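Local coordinates for cellulase (PDB 5HOS), which probably hydrolyses internal beta-1,4-glycosidic bonds of cellulose and related glucans, as an endoglucanase of glycosyl hydrolase family 5, at residues Y62-H67 / K104-Y109; E78-R83 / R140-A145; A270-G275 / G286-M291. One frame throughout, in Å; residues are numbered along the deposited sequence. Where two conformers were deposited one is given.

Interaction 1: residues Y62-H67 / K104-Y109; sequences YFAGKH and KAAKMY
Ala64, which meets both Ala106 and Met108, also takes part in the shortest polar bond here: its carbonyl O accepts His67 N at 2.8 Å. This bond belongs to the Schellman motif that ends helix 57-65. His67 is the C-prime residue with phi 73°, and Met68 N turns back to Phe63 O. The partner segment closes its helix in the same manner, Lys107 taking positive phi and giving Lys107 N to Lys104 O at 2.9 Å. The first two outer helices of the barrel therefore meet at their C-terminal ends, and the polypeptide beyond helix 90-105 runs on into strand 109-114.

Between the segments the CA atoms of Ala64 and Ala106 come within 6.0 Å, a spacing that small side chains allow. The methyl of Ala64 points across and lies 3.9 Å from Ala106 CB. It approaches the carbonyl of that residue more closely, with Ala64 CB to Ala106 O at 3.3 Å. Beside this pair, Met108 reaches over with its chain extended through chi2, placing SD 4.0 Å from Ala64 N and alongside the alanine methyl. The bend at SD (chi3 89°) then carries the terminal methyl to Phe63, with Met108 CE 4.1 Å from Phe63 CB. The phenylalanine ring itself leads away from this meeting, toward Val32 and Leu34 of strand 29-34 and Met330 of helix 330-341. Tyr60, one turn before Ala64, adds a further surface for Ala106 and Met108.

No hydrogen bond joins the two segments, and only 136 Å² is buried between them. With each helix closed by its own Schellman motif, cohesion across the contact probably rests on van der Waals packing of methyl and thioether groups.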
# COMPACT_ATOMS: atom_id res chain seq x y z
N TYR A 62 1.00 -16.33 -11.12
CA TYR A 62 1.08 -15.50 -12.32
C TYR A 62 2.04 -14.32 -12.14
O TYR A 62 2.94 -14.10 -12.95
CB TYR A 62 -0.30 -14.98 -12.76
CG TYR A 62 -0.17 -13.95 -13.87
CD1 TYR A 62 0.16 -14.34 -15.17
CD2 TYR A 62 -0.32 -12.59 -13.62
CE1 TYR A 62 0.31 -13.41 -16.19
CE2 TYR A 62 -0.18 -11.65 -14.63
CZ TYR A 62 0.14 -12.06 -15.91
OH TYR A 62 0.28 -11.12 -16.91
N PHE A 63 1.85 -13.56 -11.07
CA PHE A 63 2.67 -12.36 -10.86
C PHE A 63 4.11 -12.70 -10.50
O PHE A 63 5.02 -12.01 -10.93
CB PHE A 63 1.99 -11.39 -9.88
CG PHE A 63 0.79 -10.72 -10.47
CD1 PHE A 63 0.95 -9.79 -11.50
CD2 PHE A 63 -0.49 -11.06 -10.08
CE1 PHE A 63 -0.15 -9.18 -12.10
CE2 PHE A 63 -1.60 -10.45 -10.67
CZ PHE A 63 -1.42 -9.52 -11.68
N ALA A 64 4.31 -13.81 -9.78
CA ALA A 64 5.66 -14.33 -9.54
C ALA A 64 6.34 -14.71 -10.85
O ALA A 64 7.53 -14.42 -11.03
CB ALA A 64 5.63 -15.53 -8.60
N GLY A 65 5.59 -15.32 -11.77
CA GLY A 65 6.11 -15.65 -13.10
C GLY A 65 6.53 -14.42 -13.90
O GLY A 65 7.42 -14.50 -14.75
N LYS A 66 5.91 -13.28 -13.61
CA LYS A 66 6.31 -11.98 -14.17
C LYS A 66 7.38 -11.27 -13.34
O LYS A 66 7.61 -10.07 -13.53
CB LYS A 66 5.08 -11.08 -14.33
CG LYS A 66 4.04 -11.63 -15.30
CD LYS A 66 4.52 -11.54 -16.75
CE LYS A 66 4.07 -12.73 -17.57
NZ LYS A 66 4.65 -12.63 -18.94
N HIS A 67 8.05 -12.01 -12.45
CA HIS A 67 9.20 -11.55 -11.66
C HIS A 67 8.87 -10.56 -10.54
O HIS A 67 9.78 -9.91 -10.01
CB HIS A 67 10.31 -11.00 -12.57
CG HIS A 67 10.56 -11.86 -13.77
ND1 HIS A 67 11.11 -13.12 -13.67
CD2 HIS A 67 10.29 -11.66 -15.07
CE1 HIS A 67 11.19 -13.65 -14.87
NE2 HIS A 67 10.70 -12.79 -15.74
N LYS A 104 3.51 -17.14 -0.10
CA LYS A 104 4.73 -17.89 0.20
C LYS A 104 4.98 -19.00 -0.81
O LYS A 104 6.13 -19.24 -1.17
CB LYS A 104 4.70 -18.48 1.61
CG LYS A 104 4.92 -17.47 2.72
CD LYS A 104 4.81 -18.15 4.07
CE LYS A 104 4.92 -17.19 5.23
NZ LYS A 104 4.67 -17.94 6.48
N ALA A 105 3.92 -19.67 -1.27
CA ALA A 105 4.04 -20.74 -2.27
C ALA A 105 4.60 -20.23 -3.59
O ALA A 105 5.26 -20.97 -4.30
CB ALA A 105 2.69 -21.42 -2.51
N ALA A 106 4.32 -18.96 -3.89
CA ALA A 106 4.86 -18.28 -5.07
C ALA A 106 6.13 -17.47 -4.76
O ALA A 106 6.54 -16.67 -5.59
CB ALA A 106 3.79 -17.38 -5.67
N LYS A 107 6.76 -17.72 -3.60
CA LYS A 107 7.94 -16.97 -3.11
C LYS A 107 7.73 -15.44 -3.11
O LYS A 107 8.60 -14.67 -3.53
CB LYS A 107 9.20 -17.38 -3.88
CG LYS A 107 9.47 -18.89 -3.84
CD LYS A 107 10.83 -19.24 -4.43
CE LYS A 107 10.91 -20.68 -4.91
NZ LYS A 107 10.49 -21.68 -3.88
N MET A 108 6.56 -15.02 -2.62
CA MET A 108 6.21 -13.62 -2.56
C MET A 108 5.97 -13.17 -1.12
O MET A 108 5.66 -13.98 -0.23
CB MET A 108 4.97 -13.34 -3.40
CG MET A 108 5.14 -13.66 -4.88
SD MET A 108 3.64 -13.34 -5.82
CE MET A 108 3.83 -11.63 -6.27
N TYR A 109 6.12 -11.86 -0.91
CA TYR A 109 5.74 -11.17 0.32
C TYR A 109 4.31 -10.63 0.19
O TYR A 109 3.83 -10.42 -0.92
CB TYR A 109 6.68 -9.98 0.56
CG TYR A 109 8.13 -10.34 0.73
CD1 TYR A 109 8.99 -10.41 -0.36
CD2 TYR A 109 8.66 -10.60 1.99
CE1 TYR A 109 10.33 -10.73 -0.21
CE2 TYR A 109 10.00 -10.93 2.16
CZ TYR A 109 10.83 -10.99 1.05
OH TYR A 109 12.17 -11.31 1.21

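Interaction 2: residues E78-R83 / R140-A145; sequences ERLQPR and RRLAIA
Leu80 and Leu142 make the tight half of this contact, methyl against branch. Leu80 CD2 is 3.8 Å from Leu142 CD2, and it lies 4.0 Å from both Leu142 CG and Leu142 CD1, so a single methyl rests against the whole isopropyl fork. The two side chains meet at a slant. Leu80 gets there with CG anti to its backbone N (chi1 -178°), a torsion that extends the chain across a CA separation of 9.6 Å between the two leucines. Its other neighbours are Gln92 and Ile96 of helix 90-105, which help to bury it.

In the (beta/alpha)8 barrel, residues 78-83 belong to the connection between strand 70-75 and helix 90-105, whereas 140-145 is the last part of helix 132-145, which follows strand 109-114. The contact thus ties the second connection to the third outer helix.

The looser half, where one amide nitrogen alone makes the approach, pairs the buried Gln81 with Arg141, which is partly exposed. Their extended side chains cross at about a right angle, and the amide and guanidinium planes are turned 69° apart. Gln81 NE2 stands 3.8 Å from Arg141 CD and equally far from Arg141 NE, with no hydrogen bond between the residues. Each polar group is instead held by other partners: Gln81 NE2 donates to Gly86 O, while Arg141 forms salt bridges through NE to Asp137 OD2 and through NH1 to Glu87 OE2. These two carboxylates would be expected to balance the arginine charge and restrict its rotation.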
# COMPACT_ATOMS: atom_id res chain seq x y z
N GLU A 78 -13.16 -3.20 9.20
CA GLU A 78 -14.42 -3.63 9.80
C GLU A 78 -14.75 -5.10 9.53
O GLU A 78 -15.47 -5.72 10.32
CB GLU A 78 -15.57 -2.75 9.32
CG GLU A 78 -15.42 -1.29 9.76
CD GLU A 78 -14.65 -0.41 8.78
OE1 GLU A 78 -14.05 -0.92 7.80
OE2 GLU A 78 -14.65 0.82 9.01
N ARG A 79 -14.24 -5.64 8.42
CA ARG A 79 -14.38 -7.07 8.14
C ARG A 79 -13.44 -7.90 9.00
O ARG A 79 -13.80 -8.98 9.46
CB ARG A 79 -14.13 -7.35 6.66
CG ARG A 79 -15.18 -6.70 5.77
CD ARG A 79 -15.10 -7.16 4.33
NE ARG A 79 -16.27 -6.66 3.60
CZ ARG A 79 -16.27 -6.03 2.42
NH1 ARG A 79 -15.15 -5.82 1.72
NH2 ARG A 79 -17.44 -5.63 1.92
N LEU A 80 -12.22 -7.41 9.22
CA LEU A 80 -11.26 -8.11 10.06
C LEU A 80 -11.53 -7.97 11.56
O LEU A 80 -11.27 -8.91 12.32
CB LEU A 80 -9.84 -7.66 9.73
CG LEU A 80 -8.71 -8.35 10.51
CD1 LEU A 80 -8.71 -9.86 10.30
CD2 LEU A 80 -7.38 -7.76 10.10
N GLN A 81 -12.01 -6.80 11.99
CA GLN A 81 -12.29 -6.53 13.40
C GLN A 81 -13.61 -5.78 13.51
O GLN A 81 -13.63 -4.55 13.54
CB GLN A 81 -11.16 -5.75 14.05
CG GLN A 81 -11.29 -5.65 15.56
CD GLN A 81 -10.23 -4.77 16.20
OE1 GLN A 81 -9.82 -3.77 15.62
NE2 GLN A 81 -9.80 -5.14 17.40
N PRO A 82 -14.73 -6.52 13.57
CA PRO A 82 -16.06 -5.89 13.53
C PRO A 82 -16.43 -5.00 14.72
O PRO A 82 -17.33 -4.17 14.59
CB PRO A 82 -17.01 -7.10 13.43
CG PRO A 82 -16.20 -8.18 12.82
CD PRO A 82 -14.82 -7.99 13.41
N ARG A 83 -15.76 -5.16 15.86
CA ARG A 83 -16.01 -4.35 17.06
C ARG A 83 -14.73 -3.77 17.59
O ARG A 83 -13.71 -4.45 17.63
CB ARG A 83 -16.66 -5.21 18.15
CG ARG A 83 -18.06 -5.68 17.78
CD ARG A 83 -18.69 -6.51 18.88
NE ARG A 83 -20.01 -6.97 18.48
CZ ARG A 83 -21.14 -6.26 18.56
NH1 ARG A 83 -21.16 -5.01 19.05
NH2 ARG A 83 -22.28 -6.80 18.14
N ARG A 140 -1.98 -4.35 17.45
CA ARG A 140 -1.49 -5.32 18.44
C ARG A 140 -1.88 -6.73 18.03
O ARG A 140 -1.03 -7.63 17.98
CB ARG A 140 -2.06 -5.02 19.84
CG ARG A 140 -1.47 -5.88 20.95
CD ARG A 140 -2.09 -5.58 22.31
NE ARG A 140 -3.55 -5.73 22.28
CZ ARG A 140 -4.22 -6.88 22.33
NH1 ARG A 140 -3.60 -8.05 22.42
NH2 ARG A 140 -5.55 -6.85 22.29
N ARG A 141 -3.16 -6.92 17.71
CA ARG A 141 -3.69 -8.23 17.33
C ARG A 141 -3.13 -8.74 16.01
O ARG A 141 -2.83 -9.91 15.90
CB ARG A 141 -5.22 -8.19 17.28
CG ARG A 141 -5.86 -7.95 18.65
CD ARG A 141 -7.36 -7.83 18.53
NE ARG A 141 -8.03 -7.52 19.80
CZ ARG A 141 -8.36 -8.40 20.75
NH1 ARG A 141 -8.09 -9.70 20.63
NH2 ARG A 141 -8.98 -7.97 21.84
N LEU A 142 -2.98 -7.86 15.01
CA LEU A 142 -2.38 -8.27 13.74
C LEU A 142 -0.91 -8.61 13.93
O LEU A 142 -0.43 -9.58 13.35
CB LEU A 142 -2.51 -7.21 12.66
CG LEU A 142 -3.75 -7.28 11.78
CD1 LEU A 142 -3.82 -6.02 10.92
CD2 LEU A 142 -3.75 -8.52 10.89
N ALA A 143 -0.21 -7.81 14.73
CA ALA A 143 1.20 -8.06 14.99
C ALA A 143 1.40 -9.41 15.65
O ALA A 143 2.32 -10.14 15.28
CB ALA A 143 1.81 -6.96 15.84
N ILE A 144 0.53 -9.75 16.61
CA ILE A 144 0.60 -11.05 17.28
C ILE A 144 0.33 -12.18 16.28
O ILE A 144 1.06 -13.17 16.26
CB ILE A 144 -0.35 -11.12 18.51
CG1 ILE A 144 0.19 -10.20 19.62
CG2 ILE A 144 -0.47 -12.55 19.04
CD1 ILE A 144 -0.82 -9.83 20.69
N ALA A 145 -0.72 -12.04 15.47
CA ALA A 145 -1.11 -13.07 14.52
C ALA A 145 -0.02 -13.41 13.51
O ALA A 145 0.11 -14.57 13.13
CB ALA A 145 -2.39 -12.68 13.79

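Interaction 3: residues A270-G275 / G286-M291; sequences AEFGTG and GMLGYM
Met287 is the first residue of helix segment 286-291 to reach the strand, and it does so with its last atom: Met287 CE lies 4.0 Å from Phe272 CD2. Its CG is anti to the backbone N (chi1 -166°) and the chain stays extended through chi2, which spans much of the 10.0 Å between the CA atoms of the two residues; a bend at chi3 (33°) then brings the methyl to the ring. The two side chains run antiparallel past one another, each reaching toward the other's backbone. Met287 also touches Leu253 of the preceding outer helix.

Leu288 comes next and meets the far end of the same ring, crossing it at about a right angle. Its CD2 methyl is 3.9 Å from both Phe272 CE2 and CZ. Two successive helix residues therefore share one aromatic side chain, Met287 near its base and Leu288 near its tip.

A turn after Met287, Met291 also directs its CB toward the strand without touching it; it packs on Trp301, as Leu288 does. Trp301 meets Phe272 with ring planes at about 90°, and Trp303 stacks edge-to-face with it.

Phe272 is thus buried between helix 278-293 and strand 298-306. Strand 267-273, that helix and strand 298-306 form a beta-alpha-beta unit, and this apolar seam between strand and covering helix is characteristic of the (beta/alpha)8 barrel.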
# COMPACT_ATOMS: atom_id res chain seq x y z
N ALA A 270 3.64 2.46 -2.64
CA ALA A 270 2.69 1.36 -2.48
C ALA A 270 1.51 1.39 -3.45
O ALA A 270 0.82 0.39 -3.61
CB ALA A 270 2.17 1.29 -1.05
N GLU A 271 1.26 2.55 -4.06
CA GLU A 271 0.31 2.65 -5.16
C GLU A 271 0.87 3.59 -6.20
O GLU A 271 1.33 4.69 -5.87
CB GLU A 271 -1.05 3.21 -4.72
CG GLU A 271 -1.85 2.31 -3.79
CD GLU A 271 -3.29 2.76 -3.61
OE1 GLU A 271 -3.76 3.62 -4.40
OE2 GLU A 271 -3.95 2.24 -2.68
N PHE A 272 0.81 3.14 -7.45
CA PHE A 272 1.02 3.97 -8.63
C PHE A 272 0.44 3.22 -9.81
O PHE A 272 0.32 1.99 -9.77
CB PHE A 272 2.51 4.25 -8.88
CG PHE A 272 3.31 3.04 -9.23
CD1 PHE A 272 3.60 2.06 -8.27
CD2 PHE A 272 3.77 2.85 -10.53
CE1 PHE A 272 4.33 0.93 -8.61
CE2 PHE A 272 4.50 1.72 -10.86
CZ PHE A 272 4.78 0.76 -9.90
N GLY A 273 0.07 3.96 -10.85
CA GLY A 273 -0.52 3.35 -12.03
C GLY A 273 -0.50 4.32 -13.19
O GLY A 273 -0.42 5.53 -12.99
N THR A 274 -0.59 3.77 -14.39
CA THR A 274 -0.55 4.54 -15.64
C THR A 274 -1.37 3.78 -16.68
O THR A 274 -1.41 2.54 -16.66
CB THR A 274 0.88 4.74 -16.20
OG1 THR A 274 1.53 3.48 -16.42
CG2 THR A 274 1.74 5.60 -15.28
N GLY A 275 -2.04 4.52 -17.57
CA GLY A 275 -2.82 3.90 -18.62
C GLY A 275 -1.94 3.45 -19.76
O GLY A 275 -0.73 3.68 -19.76
N GLY A 286 10.53 5.71 -16.92
CA GLY A 286 11.36 6.71 -16.27
C GLY A 286 11.23 6.68 -14.76
O GLY A 286 12.24 6.72 -14.05
N MET A 287 10.00 6.59 -14.27
CA MET A 287 9.77 6.59 -12.82
C MET A 287 10.35 5.35 -12.16
O MET A 287 10.96 5.44 -11.10
CB MET A 287 8.29 6.72 -12.51
CG MET A 287 8.00 7.06 -11.05
SD MET A 287 6.26 7.35 -10.68
CE MET A 287 5.43 6.23 -11.82
N LEU A 288 10.19 4.19 -12.80
CA LEU A 288 10.77 2.95 -12.28
C LEU A 288 12.30 2.98 -12.32
O LEU A 288 12.95 2.55 -11.37
CB LEU A 288 10.23 1.74 -13.04
CG LEU A 288 8.71 1.54 -12.91
CD1 LEU A 288 8.23 0.48 -13.89
CD2 LEU A 288 8.29 1.20 -11.49
N GLY A 289 12.87 3.51 -13.39
CA GLY A 289 14.33 3.71 -13.47
C GLY A 289 14.86 4.68 -12.44
O GLY A 289 15.92 4.47 -11.84
N TYR A 290 14.10 5.75 -12.21
CA TYR A 290 14.45 6.75 -11.21
C TYR A 290 14.55 6.13 -9.81
O TYR A 290 15.51 6.39 -9.07
CB TYR A 290 13.45 7.92 -11.25
CG TYR A 290 13.72 9.01 -10.24
CD1 TYR A 290 14.64 10.03 -10.51
CD2 TYR A 290 13.06 9.01 -9.02
CE1 TYR A 290 14.89 11.03 -9.57
CE2 TYR A 290 13.30 10.00 -8.08
CZ TYR A 290 14.21 11.01 -8.35
OH TYR A 290 14.44 11.97 -7.40
N MET A 291 13.58 5.29 -9.45
CA MET A 291 13.62 4.63 -8.15
C MET A 291 14.85 3.71 -8.02
O MET A 291 15.51 3.73 -6.98
CB MET A 291 12.30 3.90 -7.86
CG MET A 291 11.15 4.86 -7.57
SD MET A 291 9.65 4.03 -6.99
CE MET A 291 8.94 3.55 -8.56

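How the interactions relate
The three contacts lie in different sectors of one barrel and do not touch. Centres of interactions 1 and 2 are 26 Å apart, nearest atoms about 9 Å; helix 90-105 links them, ending in interaction 1 and covering Leu80 of interaction 2. Interactions 2 and 3 sit on opposite sides of the chain centre, 31 Å between centres; the centres of interactions 1 and 3 are 20 Å apart, nearest atoms about 11 Å. Interaction 3 adjoins the likely active site: the catalytic pair in family 5 is two glutamates at the C-terminal ends of the fourth and seventh strands, consistent with Glu159, just past strand 152-155, and Glu271, which touch. Interactions 1 and 2 pack outer elements.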